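Local coordinates for oligopeptide ABC transporter, periplasmic oligopeptide-binding protein, putative (Thermotoga maritima MSB8, PDB 5IPW), which probably binds oligopeptides outside the cytoplasmic membrane and hands them to an ABC transporter for uptake, at residues S337-S342 / A489-M494; E376-G381 / V451-M456; H193-F198 / T234-L239; Y253-N258 / D275-E280. All blocks are in the same frame, centred on the assembly; numbering follows the deposited sequence.

Contact 1 of 4, residues S337-S342 / A489-M494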
loop_
_atom_site.group_PDB
_atom_site.type_symbol
_atom_site.label_atom_id
_atom_site.label_comp_id
_atom_site.label_asym_id
_atom_site.label_seq_id
_atom_site.Cartn_x
_atom_site.Cartn_y
_atom_site.Cartn_z
ATOM N N SER A 337 5.764 -13.185 2.684
ATOM C CA SER A 337 6.984 -13.945 2.548
ATOM C C SER A 337 7.917 -13.224 1.605
ATOM O O SER A 337 7.477 -12.580 0.661
ATOM C CB SER A 337 6.690 -15.329 1.985
ATOM O OG SER A 337 7.884 -15.915 1.501
ATOM N N ALA A 338 9.210 -13.334 1.863
ATOM C CA ALA A 338 10.208 -12.815 0.943
ATOM C C ALA A 338 10.432 -13.782 -0.224
ATOM O O ALA A 338 10.931 -13.379 -1.277
ATOM C CB ALA A 338 11.515 -12.571 1.672
ATOM N N SER A 339 10.082 -15.056 -0.032
ATOM C CA SER A 339 10.311 -16.076 -1.057
ATOM C C SER A 339 9.458 -17.316 -0.824
ATOM O O SER A 339 9.834 -18.185 -0.049
ATOM C CB SER A 339 11.792 -16.463 -1.098
ATOM O OG SER A 339 12.070 -17.312 -2.199
ATOM N N ARG A 340 8.311 -17.378 -1.502
ATOM C CA ARG A 340 7.386 -18.507 -1.392
ATOM C C ARG A 340 7.365 -19.340 -2.672
ATOM O O ARG A 340 7.950 -18.950 -3.681
ATOM C CB ARG A 340 5.966 -18.042 -1.020
ATOM C CG ARG A 340 5.367 -16.913 -1.850
ATOM C CD ARG A 340 4.813 -17.335 -3.210
ATOM N NE ARG A 340 4.225 -16.184 -3.896
ATOM C CZ ARG A 340 3.312 -16.233 -4.866
ATOM N NH1 ARG A 340 2.841 -17.392 -5.320
ATOM N NH2 ARG A 340 2.862 -15.096 -5.389
ATOM N N ILE A 341 6.688 -20.486 -2.612
ATOM C CA ILE A 341 6.589 -21.405 -3.744
ATOM C C ILE A 341 5.168 -21.928 -3.903
ATOM O O ILE A 341 4.432 -22.103 -2.929
ATOM C CB ILE A 341 7.562 -22.599 -3.596
ATOM C CG1 ILE A 341 7.691 -23.371 -4.913
ATOM C CG2 ILE A 341 7.125 -23.542 -2.480
ATOM C CD1 ILE A 341 8.764 -24.441 -4.878
ATOM N N SER A 342 4.780 -22.153 -5.148
ATOM C CA SER A 342 3.567 -22.894 -5.442
ATOM C C SER A 342 3.932 -24.003 -6.422
ATOM O O SER A 342 4.793 -23.829 -7.286
ATOM C CB SER A 342 2.461 -21.982 -5.987
ATOM O OG SER A 342 2.956 -21.036 -6.908
ATOM N N ALA A 489 7.343 -26.191 -10.369
ATOM C CA ALA A 489 7.132 -25.258 -9.270
ATOM C C ALA A 489 7.773 -23.891 -9.538
ATOM O O ALA A 489 8.882 -23.802 -10.077
ATOM C CB ALA A 489 7.669 -25.851 -7.984
ATOM N N MET A 490 7.050 -22.840 -9.143
ATOM C CA MET A 490 7.462 -21.445 -9.315
ATOM C C MET A 490 7.594 -20.757 -7.960
ATOM O O MET A 490 6.666 -20.815 -7.135
ATOM C CB MET A 490 6.393 -20.683 -10.108
ATOM C CG MET A 490 6.264 -21.065 -11.570
ATOM S SD MET A 490 7.602 -20.376 -12.551
ATOM C CE MET A 490 6.993 -20.645 -14.203
ATOM N N VAL A 491 8.722 -20.085 -7.731
ATOM C CA VAL A 491 8.858 -19.252 -6.533
ATOM C C VAL A 491 8.705 -17.768 -6.878
ATOM O O VAL A 491 9.133 -17.296 -7.943
ATOM C CB VAL A 491 10.172 -19.503 -5.725
ATOM C CG1 VAL A 491 10.617 -20.958 -5.821
ATOM C CG2 VAL A 491 11.292 -18.563 -6.144
ATOM N N TRP A 492 8.088 -17.046 -5.952
ATOM C CA TRP A 492 7.923 -15.602 -6.052
ATOM C C TRP A 492 7.767 -15.071 -4.637
ATOM O O TRP A 492 7.418 -15.830 -3.725
ATOM C CB TRP A 492 6.669 -15.275 -6.863
ATOM C CG TRP A 492 6.577 -13.858 -7.357
ATOM C CD1 TRP A 492 5.733 -12.877 -6.907
ATOM C CD2 TRP A 492 7.332 -13.275 -8.421
ATOM N NE1 TRP A 492 5.925 -11.722 -7.623
ATOM C CE2 TRP A 492 6.901 -11.940 -8.559
ATOM C CE3 TRP A 492 8.331 -13.753 -9.271
ATOM C CZ2 TRP A 492 7.441 -11.082 -9.506
ATOM C CZ3 TRP A 492 8.864 -12.897 -10.210
ATOM C CH2 TRP A 492 8.422 -11.577 -10.318
ATOM N N ASN A 493 8.021 -13.779 -4.450
ATOM C CA ASN A 493 7.756 -13.147 -3.161
ATOM C C ASN A 493 6.259 -13.071 -2.941
ATOM O O ASN A 493 5.478 -13.509 -3.781
ATOM C CB ASN A 493 8.381 -11.756 -3.085
ATOM C CG ASN A 493 7.773 -10.782 -4.080
ATOM O OD1 ASN A 493 6.563 -10.539 -4.080
ATOM N ND2 ASN A 493 8.614 -10.219 -4.937
ATOM N N MET A 494 5.855 -12.518 -1.809
ATOM C CA MET A 494 4.446 -12.289 -1.559
ATOM C C MET A 494 4.259 -10.942 -0.885
ATOM O O MET A 494 3.912 -10.867 0.286
ATOM C CB MET A 494 3.882 -13.413 -0.702
ATOM C CG MET A 494 2.371 -13.395 -0.573
ATOM S SD MET A 494 1.871 -14.094 1.003
ATOM C CE MET A 494 0.093 -13.936 0.868
#
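Arg340 pairs with Trp492 and Ser342 with Met490 as hydrogen-bonded antiparallel pairs, Ile341 and Val491 forming the non-hydrogen-bonded pair between them; the short strand axes lie 4.7 Å apart, their directions 144° from each other. Arg340 N donates to Trp492 O at 2.9 Å, and Trp492 N answers to Arg340 O. The arginine chain bends at chi2 (79°), which turns Arg340 CD toward Trp492 O. Arg340 NE then donates to Asn493 O at 3.0 Å; the acceptor lies near the guanidinium plane, but the donor stands above the carbonyl plane. Trp492 CB rests over one guanidinium face, while Arg340 NH2 forms a salt bridge with Asp516. Both strands are inner members of a mixed five-stranded sheet in one lobe of this periplasmic binding protein. An alanine at Arg340 would probably leave Asn493 O without its side-chain donor and Asp516 without this charged mate. On the sheet face bearing Ile341 and Val491, Ile341 CG1 meets Val491 CG1 at 3.9 Å, and Trp454 of helix 448-462 packs on both residues.

Contact 2 of 4, residues E376-G381 / V451-M456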
loop_
_atom_site.group_PDB
_atom_site.type_symbol
_atom_site.label_atom_id
_atom_site.label_comp_id
_atom_site.label_asym_id
_atom_site.label_seq_id
_atom_site.Cartn_x
_atom_site.Cartn_y
_atom_site.Cartn_z
ATOM N N GLU A 376 18.617 -16.954 9.741
ATOM C CA GLU A 376 19.952 -16.672 10.283
ATOM C C GLU A 376 21.012 -16.371 9.217
ATOM O O GLU A 376 21.751 -15.394 9.337
ATOM C CB GLU A 376 20.458 -17.829 11.166
ATOM C CG GLU A 376 19.547 -18.292 12.305
ATOM C CD GLU A 376 19.031 -17.170 13.192
ATOM O OE1 GLU A 376 19.789 -16.207 13.448
ATOM O OE2 GLU A 376 17.867 -17.262 13.648
ATOM N N ILE A 377 21.090 -17.199 8.176
ATOM C CA ILE A 377 22.232 -17.126 7.249
ATOM C C ILE A 377 22.028 -16.096 6.150
ATOM O O ILE A 377 22.892 -15.253 5.922
ATOM C CB ILE A 377 22.559 -18.472 6.558
ATOM C CG1 ILE A 377 22.352 -19.655 7.499
ATOM C CG2 ILE A 377 23.988 -18.471 6.028
ATOM C CD1 ILE A 377 21.134 -20.458 7.134
ATOM N N LEU A 378 20.895 -16.186 5.459
ATOM C CA LEU A 378 20.645 -15.354 4.277
ATOM C C LEU A 378 20.172 -13.958 4.642
ATOM O O LEU A 378 20.541 -12.971 3.999
ATOM C CB LEU A 378 19.606 -16.016 3.367
ATOM C CG LEU A 378 20.147 -17.115 2.455
ATOM C CD1 LEU A 378 18.988 -17.819 1.776
ATOM C CD2 LEU A 378 21.121 -16.559 1.423
ATOM N N PHE A 379 19.343 -13.899 5.675
ATOM C CA PHE A 379 18.730 -12.663 6.120
ATOM C C PHE A 379 19.456 -11.942 7.267
ATOM O O PHE A 379 19.183 -10.768 7.529
ATOM C CB PHE A 379 17.302 -12.961 6.538
ATOM C CG PHE A 379 16.358 -13.197 5.393
ATOM C CD1 PHE A 379 16.407 -12.405 4.253
ATOM C CD2 PHE A 379 15.382 -14.183 5.479
ATOM C CE1 PHE A 379 15.527 -12.614 3.212
ATOM C CE2 PHE A 379 14.500 -14.394 4.439
ATOM C CZ PHE A 379 14.572 -13.609 3.305
ATOM N N ASN A 380 20.351 -12.642 7.960
ATOM C CA ASN A 380 21.297 -12.003 8.890
ATOM C C ASN A 380 20.777 -11.343 10.204
ATOM O O ASN A 380 21.273 -10.279 10.560
ATOM C CB ASN A 380 22.101 -10.954 8.091
ATOM C CG ASN A 380 23.430 -10.608 8.734
ATOM O OD1 ASN A 380 23.554 -9.594 9.419
ATOM N ND2 ASN A 380 24.434 -11.445 8.509
ATOM N N GLY A 381 19.822 -11.903 10.952
ATOM C CA GLY A 381 18.998 -13.037 10.593
ATOM C C GLY A 381 17.611 -12.576 10.185
ATOM O O GLY A 381 16.897 -13.323 9.539
ATOM N N VAL A 451 17.488 -18.237 -5.746
ATOM C CA VAL A 451 18.342 -19.414 -5.885
ATOM C C VAL A 451 18.859 -19.816 -4.508
ATOM O O VAL A 451 18.632 -20.938 -4.055
ATOM C CB VAL A 451 19.538 -19.136 -6.824
ATOM C CG1 VAL A 451 20.588 -20.237 -6.731
ATOM C CG2 VAL A 451 19.065 -18.973 -8.262
ATOM N N ASP A 452 19.526 -18.876 -3.843
ATOM C CA ASP A 452 20.127 -19.111 -2.521
ATOM C C ASP A 452 19.125 -19.671 -1.522
ATOM O O ASP A 452 19.431 -20.606 -0.782
ATOM C CB ASP A 452 20.715 -17.817 -1.952
ATOM C CG ASP A 452 21.758 -17.204 -2.854
ATOM O OD1 ASP A 452 22.264 -17.924 -3.740
ATOM O OD2 ASP A 452 22.069 -16.006 -2.684
ATOM N N VAL A 453 17.931 -19.092 -1.509
ATOM C CA VAL A 453 16.881 -19.504 -0.579
ATOM C C VAL A 453 16.567 -20.983 -0.755
ATOM O O VAL A 453 16.640 -21.766 0.197
ATOM C CB VAL A 453 15.576 -18.703 -0.789
ATOM C CG1 VAL A 453 14.501 -19.144 0.199
ATOM C CG2 VAL A 453 15.830 -17.206 -0.660
ATOM N N TRP A 454 16.227 -21.355 -1.985
ATOM C CA TRP A 454 15.713 -22.691 -2.266
ATOM C C TRP A 454 16.818 -23.722 -2.478
ATOM O O TRP A 454 16.582 -24.920 -2.302
ATOM C CB TRP A 454 14.729 -22.627 -3.432
ATOM C CG TRP A 454 13.532 -21.832 -3.037
ATOM C CD1 TRP A 454 13.348 -20.487 -3.197
ATOM C CD2 TRP A 454 12.373 -22.316 -2.351
ATOM N NE1 TRP A 454 12.138 -20.113 -2.675
ATOM C CE2 TRP A 454 11.518 -21.216 -2.150
ATOM C CE3 TRP A 454 11.969 -23.577 -1.897
ATOM C CZ2 TRP A 454 10.282 -21.338 -1.517
ATOM C CZ3 TRP A 454 10.736 -23.698 -1.269
ATOM C CH2 TRP A 454 9.912 -22.586 -1.081
ATOM N N THR A 455 18.019 -23.254 -2.813
ATOM C CA THR A 455 19.219 -24.092 -2.752
ATOM C C THR A 455 19.392 -24.704 -1.359
ATOM O O THR A 455 19.822 -25.847 -1.228
ATOM C CB THR A 455 20.484 -23.292 -3.107
ATOM O OG1 THR A 455 20.375 -22.792 -4.443
ATOM C CG2 THR A 455 21.738 -24.164 -3.006
ATOM N N MET A 456 19.057 -23.947 -0.322
ATOM C CA MET A 456 19.107 -24.462 1.039
ATOM C C MET A 456 17.969 -25.431 1.295
ATOM O O MET A 456 18.136 -26.391 2.037
ATOM C CB MET A 456 19.052 -23.324 2.053
ATOM C CG MET A 456 20.261 -22.401 2.002
ATOM S SD MET A 456 20.071 -20.914 3.006
ATOM C CE MET A 456 19.351 -21.611 4.489
#
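Leu378 projects from the last turn of helix 371-379 toward Asp452, Val453 and Met456, and takes part in three of the four residue contacts with segment 451-456. From CB, which points at the opposing helix, chi1 of -81° places Leu378 CG anti to the carbonyl carbon, 3.8 Å from Met456 SD. There the chain forks. Leu378 CD1 lies 3.5 Å from Met456 SD and also reaches the backbone of the other helix, with Val453 CA at 3.6 Å; Val453 CG2 is slightly farther away. The second branch, Leu378 CD2, meets Asp452 CB at 3.6 Å, so it is the methylene of the aspartate and not its carboxylate that packs here. Leu378 and Met456 slide past each other in opposite directions. A bend at chi3 of Met456 (43°) places Met456 CE, which meets Ile377 CD1 tip to tip at 3.4 Å. The evidence is therefore for purely apolar packing between two helices near the protein surface. Behind it, Trp454 leaves helix 448-462 on the side away from segment 376-381, and its side chain touches Ile443 and Ile470, which places helix 448-462 between helix 371-379 and the mixed five-stranded sheet that holds strands 440-445 and 467-472.

Contact 3 of 4, residues H193-F198 / T234-L239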
loop_
_atom_site.group_PDB
_atom_site.type_symbol
_atom_site.label_atom_id
_atom_site.label_comp_id
_atom_site.label_asym_id
_atom_site.label_seq_id
_atom_site.Cartn_x
_atom_site.Cartn_y
_atom_site.Cartn_z
ATOM N N HIS A 193 -10.933 27.355 -8.981
ATOM C CA HIS A 193 -10.791 28.814 -9.052
ATOM C C HIS A 193 -9.450 29.231 -9.659
ATOM O O HIS A 193 -9.348 30.297 -10.273
ATOM C CB HIS A 193 -10.981 29.451 -7.670
ATOM C CG HIS A 193 -9.818 29.269 -6.746
ATOM N ND1 HIS A 193 -9.593 28.100 -6.047
ATOM C CD2 HIS A 193 -8.817 30.114 -6.399
ATOM C CE1 HIS A 193 -8.501 28.231 -5.315
ATOM N NE2 HIS A 193 -8.013 29.446 -5.506
ATOM N N TYR A 194 -8.431 28.389 -9.476
ATOM C CA TYR A 194 -7.110 28.619 -10.048
ATOM C C TYR A 194 -6.947 27.983 -11.425
ATOM O O TYR A 194 -6.346 28.589 -12.304
ATOM C CB TYR A 194 -6.016 28.075 -9.122
ATOM C CG TYR A 194 -4.610 28.199 -9.691
ATOM C CD1 TYR A 194 -3.956 29.428 -9.731
ATOM C CD2 TYR A 194 -3.938 27.083 -10.191
ATOM C CE1 TYR A 194 -2.674 29.543 -10.256
ATOM C CE2 TYR A 194 -2.653 27.186 -10.712
ATOM C CZ TYR A 194 -2.028 28.415 -10.748
ATOM O OH TYR A 194 -0.762 28.512 -11.264
ATOM N N LEU A 195 -7.462 26.768 -11.603
ATOM C CA LEU A 195 -7.156 25.975 -12.799
ATOM C C LEU A 195 -8.038 26.231 -14.027
ATOM O O LEU A 195 -7.606 25.989 -15.158
ATOM C CB LEU A 195 -7.191 24.484 -12.465
ATOM C CG LEU A 195 -6.006 24.003 -11.632
ATOM C CD1 LEU A 195 -6.235 22.576 -11.171
ATOM C CD2 LEU A 195 -4.707 24.103 -12.414
ATOM N N LYS A 196 -9.263 26.708 -13.810
ATOM C CA LYS A 196 -10.210 26.927 -14.911
ATOM C C LYS A 196 -9.677 27.863 -16.001
ATOM O O LYS A 196 -10.077 27.748 -17.161
ATOM C CB LYS A 196 -11.545 27.454 -14.386
ATOM C CG LYS A 196 -12.453 26.371 -13.847
ATOM C CD LYS A 196 -13.765 26.948 -13.346
ATOM C CE LYS A 196 -14.789 25.845 -13.117
ATOM N NZ LYS A 196 -16.099 26.361 -12.624
ATOM N N GLN A 197 -8.786 28.786 -15.633
ATOM C CA GLN A 197 -8.164 29.690 -16.612
ATOM C C GLN A 197 -7.291 28.959 -17.642
ATOM O O GLN A 197 -6.958 29.528 -18.675
ATOM C CB GLN A 197 -7.327 30.761 -15.913
ATOM C CG GLN A 197 -6.105 30.225 -15.193
ATOM C CD GLN A 197 -5.332 31.329 -14.528
ATOM O OE1 GLN A 197 -4.916 32.276 -15.189
ATOM N NE2 GLN A 197 -5.147 31.232 -13.215
ATOM N N PHE A 198 -6.917 27.713 -17.339
ATOM C CA PHE A 198 -6.107 26.875 -18.226
ATOM C C PHE A 198 -6.913 25.771 -18.922
ATOM O O PHE A 198 -6.340 24.915 -19.600
ATOM C CB PHE A 198 -4.981 26.230 -17.415
ATOM C CG PHE A 198 -4.176 27.211 -16.620
ATOM C CD1 PHE A 198 -3.427 28.187 -17.258
ATOM C CD2 PHE A 198 -4.166 27.165 -15.239
ATOM C CE1 PHE A 198 -2.677 29.098 -16.533
ATOM C CE2 PHE A 198 -3.423 28.077 -14.506
ATOM C CZ PHE A 198 -2.678 29.046 -15.154
ATOM N N THR A 234 4.766 26.287 -7.598
ATOM C CA THR A 234 4.695 27.110 -6.388
ATOM C C THR A 234 3.399 27.937 -6.255
ATOM O O THR A 234 3.038 28.376 -5.155
ATOM C CB THR A 234 5.963 28.009 -6.345
ATOM O OG1 THR A 234 6.984 27.322 -5.611
ATOM C CG2 THR A 234 5.722 29.384 -5.724
ATOM N N GLU A 235 2.705 28.159 -7.367
ATOM C CA GLU A 235 1.504 28.984 -7.351
ATOM C C GLU A 235 0.225 28.185 -7.169
ATOM O O GLU A 235 -0.833 28.768 -6.989
ATOM C CB GLU A 235 1.425 29.817 -8.633
ATOM C CG GLU A 235 2.475 30.909 -8.707
ATOM C CD GLU A 235 2.222 32.034 -7.725
ATOM O OE1 GLU A 235 1.057 32.455 -7.586
ATOM O OE2 GLU A 235 3.188 32.515 -7.102
ATOM N N LEU A 236 0.325 26.863 -7.198
ATOM C CA LEU A 236 -0.844 25.992 -7.118
ATOM C C LEU A 236 -1.453 25.962 -5.700
ATOM O O LEU A 236 -0.808 25.507 -4.763
ATOM C CB LEU A 236 -0.441 24.583 -7.540
ATOM C CG LEU A 236 -1.525 23.516 -7.510
ATOM C CD1 LEU A 236 -2.607 23.880 -8.503
ATOM C CD2 LEU A 236 -0.956 22.139 -7.823
ATOM N N PRO A 237 -2.698 26.442 -5.538
ATOM C CA PRO A 237 -3.340 26.323 -4.229
ATOM C C PRO A 237 -3.474 24.876 -3.819
ATOM O O PRO A 237 -3.708 24.017 -4.673
ATOM C CB PRO A 237 -4.730 26.922 -4.460
ATOM C CG PRO A 237 -4.541 27.864 -5.593
ATOM C CD PRO A 237 -3.544 27.185 -6.486
ATOM N N THR A 238 -3.335 24.613 -2.529
ATOM C CA THR A 238 -3.312 23.244 -2.037
ATOM C C THR A 238 -4.085 23.086 -0.718
ATOM O O THR A 238 -4.301 24.062 0.013
ATOM C CB THR A 238 -1.851 22.755 -1.863
ATOM O OG1 THR A 238 -1.829 21.391 -1.417
ATOM C CG2 THR A 238 -1.117 23.601 -0.861
ATOM N N LEU A 239 -4.492 21.844 -0.448
ATOM C CA LEU A 239 -5.086 21.448 0.828
ATOM C C LEU A 239 -4.075 20.738 1.731
ATOM O O LEU A 239 -4.400 20.342 2.851
ATOM C CB LEU A 239 -6.301 20.541 0.578
ATOM C CG LEU A 239 -7.471 21.244 -0.133
ATOM C CD1 LEU A 239 -8.503 20.262 -0.648
ATOM C CD2 LEU A 239 -8.144 22.255 0.774
#
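Tyr194 packs against the 234-239 loop with one ring face under Pro237 CD, Leu236 CA and Glu235 O. The clearest interaction is CH-pi: Pro237 CD stands 3.9 Å from the centroid of the Tyr194 ring and 27° off its normal, displaced toward the rim near CG. The CA-CB bond of Tyr194 points at segment 234-239, and CG is anti to the backbone N (chi1 176°). Apolar contacts extend this patch, with Leu236 CD1 3.9 Å from Tyr194 CD2 and, more loosely, 4.4 Å from Leu195 CD2. Other van der Waals contacts lie at its margins: Glu235 CB is 3.7 Å from Tyr194 OH, and Pro237 CG is 3.8 Å from His193 NE2, placed obliquely to the imidazole. In fold terms, the end of the short helix 192-195 packs on the irregular link between helix 220-227 and strand 242-244. Polar bonds hold Tyr194 OH and His193 NE2 through residues outside the two segments, the hydroxyl bonding Asn233 ND2 just before the loop segment and the imidazole Asp123. Within segment 193-198, Gln197 NE2 donates to Tyr194 O at 3.0 Å, lying in the carbonyl plane; Gln197 OE1 is held in turn by Lys211.

Contact 4 of 4, residues Y253-N258 / D275-E280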
loop_
_atom_site.group_PDB
_atom_site.type_symbol
_atom_site.label_atom_id
_atom_site.label_comp_id
_atom_site.label_asym_id
_atom_site.label_seq_id
_atom_site.Cartn_x
_atom_site.Cartn_y
_atom_site.Cartn_z
ATOM N N TYR A 253 14.931 21.828 -1.915
ATOM C CA TYR A 253 13.504 21.902 -2.227
ATOM C C TYR A 253 12.747 22.105 -0.920
ATOM O O TYR A 253 12.756 21.230 -0.052
ATOM C CB TYR A 253 13.053 20.619 -2.917
ATOM C CG TYR A 253 11.596 20.597 -3.310
ATOM C CD1 TYR A 253 11.037 21.626 -4.061
ATOM C CD2 TYR A 253 10.778 19.523 -2.958
ATOM C CE1 TYR A 253 9.703 21.595 -4.432
ATOM C CE2 TYR A 253 9.448 19.484 -3.329
ATOM C CZ TYR A 253 8.916 20.523 -4.060
ATOM O OH TYR A 253 7.588 20.484 -4.421
ATOM N N ILE A 254 12.114 23.265 -0.771
ATOM C CA ILE A 254 11.517 23.649 0.508
ATOM C C ILE A 254 9.995 23.693 0.469
ATOM O O ILE A 254 9.403 24.319 -0.417
ATOM C CB ILE A 254 12.048 25.009 0.998
ATOM C CG1 ILE A 254 13.583 24.949 1.122
ATOM C CG2 ILE A 254 11.412 25.372 2.336
ATOM C CD1 ILE A 254 14.246 26.245 1.548
ATOM N N LEU A 255 9.379 23.024 1.448
ATOM C CA LEU A 255 7.938 23.125 1.685
ATOM C C LEU A 255 7.680 23.990 2.908
ATOM O O LEU A 255 8.358 23.864 3.914
ATOM C CB LEU A 255 7.309 21.755 1.889
ATOM C CG LEU A 255 7.656 20.676 0.869
ATOM C CD1 LEU A 255 7.278 19.323 1.420
ATOM C CD2 LEU A 255 6.966 20.906 -0.461
ATOM N N GLU A 256 6.705 24.879 2.802
ATOM C CA GLU A 256 6.320 25.755 3.895
ATOM C C GLU A 256 4.919 25.371 4.365
ATOM O O GLU A 256 4.088 24.881 3.590
ATOM C CB GLU A 256 6.347 27.213 3.430
ATOM C CG GLU A 256 6.075 28.236 4.517
ATOM C CD GLU A 256 6.157 29.668 4.008
ATOM O OE1 GLU A 256 6.971 30.444 4.551
ATOM O OE2 GLU A 256 5.414 30.022 3.071
ATOM N N ARG A 257 4.666 25.586 5.648
ATOM C CA ARG A 257 3.370 25.285 6.215
ATOM C C ARG A 257 2.256 26.003 5.465
ATOM O O ARG A 257 2.398 27.165 5.083
ATOM C CB ARG A 257 3.328 25.660 7.689
ATOM C CG ARG A 257 3.510 27.138 7.992
ATOM C CD ARG A 257 3.602 27.338 9.492
ATOM N NE ARG A 257 2.582 26.517 10.119
ATOM C CZ ARG A 257 2.764 25.614 11.075
ATOM N NH1 ARG A 257 3.939 25.399 11.647
ATOM N NH2 ARG A 257 1.709 24.940 11.494
ATOM N N ASN A 258 1.168 25.280 5.237
ATOM C CA ASN A 258 -0.050 25.845 4.678
ATOM C C ASN A 258 -0.824 26.559 5.774
ATOM O O ASN A 258 -1.381 25.906 6.663
ATOM C CB ASN A 258 -0.915 24.736 4.085
ATOM C CG ASN A 258 -2.269 25.230 3.642
ATOM O OD1 ASN A 258 -2.564 26.418 3.737
ATOM N ND2 ASN A 258 -3.103 24.318 3.154
ATOM N N ASP A 275 7.235 23.918 10.771
ATOM C CA ASP A 275 7.087 25.101 9.920
ATOM C C ASP A 275 7.542 24.840 8.483
ATOM O O ASP A 275 6.877 25.252 7.521
ATOM C CB ASP A 275 7.890 26.271 10.493
ATOM C CG ASP A 275 7.235 26.917 11.709
ATOM O OD1 ASP A 275 6.010 26.754 11.915
ATOM O OD2 ASP A 275 7.951 27.630 12.451
ATOM N N TYR A 276 8.685 24.181 8.347
ATOM C CA TYR A 276 9.281 23.917 7.046
ATOM C C TYR A 276 9.828 22.509 6.975
ATOM O O TYR A 276 10.306 21.975 7.978
ATOM C CB TYR A 276 10.443 24.873 6.792
ATOM C CG TYR A 276 10.052 26.319 6.731
ATOM C CD1 TYR A 276 9.650 26.897 5.538
ATOM C CD2 TYR A 276 10.109 27.108 7.854
ATOM C CE1 TYR A 276 9.298 28.232 5.475
ATOM C CE2 TYR A 276 9.763 28.443 7.809
ATOM C CZ TYR A 276 9.352 29.000 6.617
ATOM O OH TYR A 276 8.993 30.330 6.578
ATOM N N VAL A 277 9.762 21.911 5.792
ATOM C CA VAL A 277 10.454 20.659 5.548
ATOM C C VAL A 277 11.300 20.849 4.300
ATOM O O VAL A 277 10.793 21.252 3.253
ATOM C CB VAL A 277 9.510 19.426 5.476
ATOM C CG1 VAL A 277 8.100 19.815 5.090
ATOM C CG2 VAL A 277 10.052 18.350 4.542
ATOM N N ARG A 278 12.602 20.597 4.441
ATOM C CA ARG A 278 13.546 20.825 3.355
ATOM C C ARG A 278 14.232 19.540 2.919
ATOM O O ARG A 278 14.757 18.784 3.735
ATOM C CB ARG A 278 14.548 21.934 3.725
ATOM C CG ARG A 278 15.956 21.528 4.139
ATOM C CD ARG A 278 16.644 22.705 4.819
ATOM N NE ARG A 278 18.017 22.939 4.382
ATOM C CZ ARG A 278 19.109 22.347 4.874
ATOM N NH1 ARG A 278 19.038 21.427 5.822
ATOM N NH2 ARG A 278 20.300 22.674 4.395
ATOM N N HIS A 279 14.179 19.289 1.617
ATOM C CA HIS A 279 14.892 18.174 1.008
ATOM C C HIS A 279 16.142 18.702 0.318
ATOM O O HIS A 279 16.069 19.664 -0.459
ATOM C CB HIS A 279 14.014 17.468 -0.017
ATOM C CG HIS A 279 12.843 16.757 0.581
ATOM N ND1 HIS A 279 11.774 17.423 1.138
ATOM C CD2 HIS A 279 12.568 15.438 0.698
ATOM C CE1 HIS A 279 10.896 16.547 1.584
ATOM N NE2 HIS A 279 11.348 15.335 1.321
ATOM N N GLU A 280 17.284 18.090 0.628
ATOM C CA GLU A 280 18.509 18.328 -0.119
ATOM C C GLU A 280 18.614 17.347 -1.281
ATOM O O GLU A 280 18.420 16.139 -1.101
ATOM C CB GLU A 280 19.727 18.185 0.784
ATOM C CG GLU A 280 21.014 18.672 0.128
ATOM C CD GLU A 280 22.189 18.760 1.082
ATOM O OE1 GLU A 280 21.992 18.803 2.318
ATOM O OE2 GLU A 280 23.324 18.794 0.575
HETATM O O HOH W 1 10.802 19.771 0.959
#
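Paired antiparallel strands, Tyr253 to Arg257 and Tyr276 to Glu280, meet as the inner neighbours of a mixed four-stranded sheet, their short axes 4.8 Å apart and directed 171° from each other. Tyr253 with His279 and Leu255 with Val277 are the hydrogen-bonded pairs; Leu255 N, for example, donates to Val277 O at 2.9 Å. A water donates to both Tyr253 O and Val277 O and sits at the edge of the His279 ring, in its plane. On the face bearing Glu256 and Tyr276, these two side chains lie side by side. Glu256 is extended, with Glu256 CG anti to the backbone N (chi1 -175°) and 3.4 Å from Tyr276 CE1, and Tyr276 OH donates 2.9 Å to the anti lone pair of Glu256 OE1. A phenylalanine in place of Tyr276 would probably leave Glu256 OE1 without this donor and its carboxylate freer to turn. At the strand end, Arg257 NH1 approaches Asp275 OD1 in a salt bridge of doubtful exact length; OD1 also bonds Ser24. On the other face, Leu255 CD1 packs 3.8 Å from Val277 CG1, and helix 73-80 touches Tyr253, Leu255 and His279. Pair types alternate residue by residue from Tyr253-His279 to Glu256-Tyr276, as in a regular antiparallel pair, here at the middle of the 62-67/276-281/252-257/242-244 sheet.

How the contacts relate
From the N terminus, contact 3 closes first, a loop of 35 residues bringing helix 192-195 to the link before strand 242-244. Contact 4 follows in series, closing a shorter loop between adjacent strands of the four-stranded sheet; the two touch where Thr238 and Leu239 pack on Asn258. Much later, contact 1 pairs strands 147 residues apart, and contact 2 is nested inside that loop. These two also touch: Trp454 NE1 makes a probable hydrogen bond to Ser339 OG, and Phe379 packs on Ala338, tying helices 448-462 and 371-379 to the corner that precedes strand 340-343. None of the loops cross. Centres of contacts 1 and 3 lie about 46 Å apart, on opposite sides of the chain's centre.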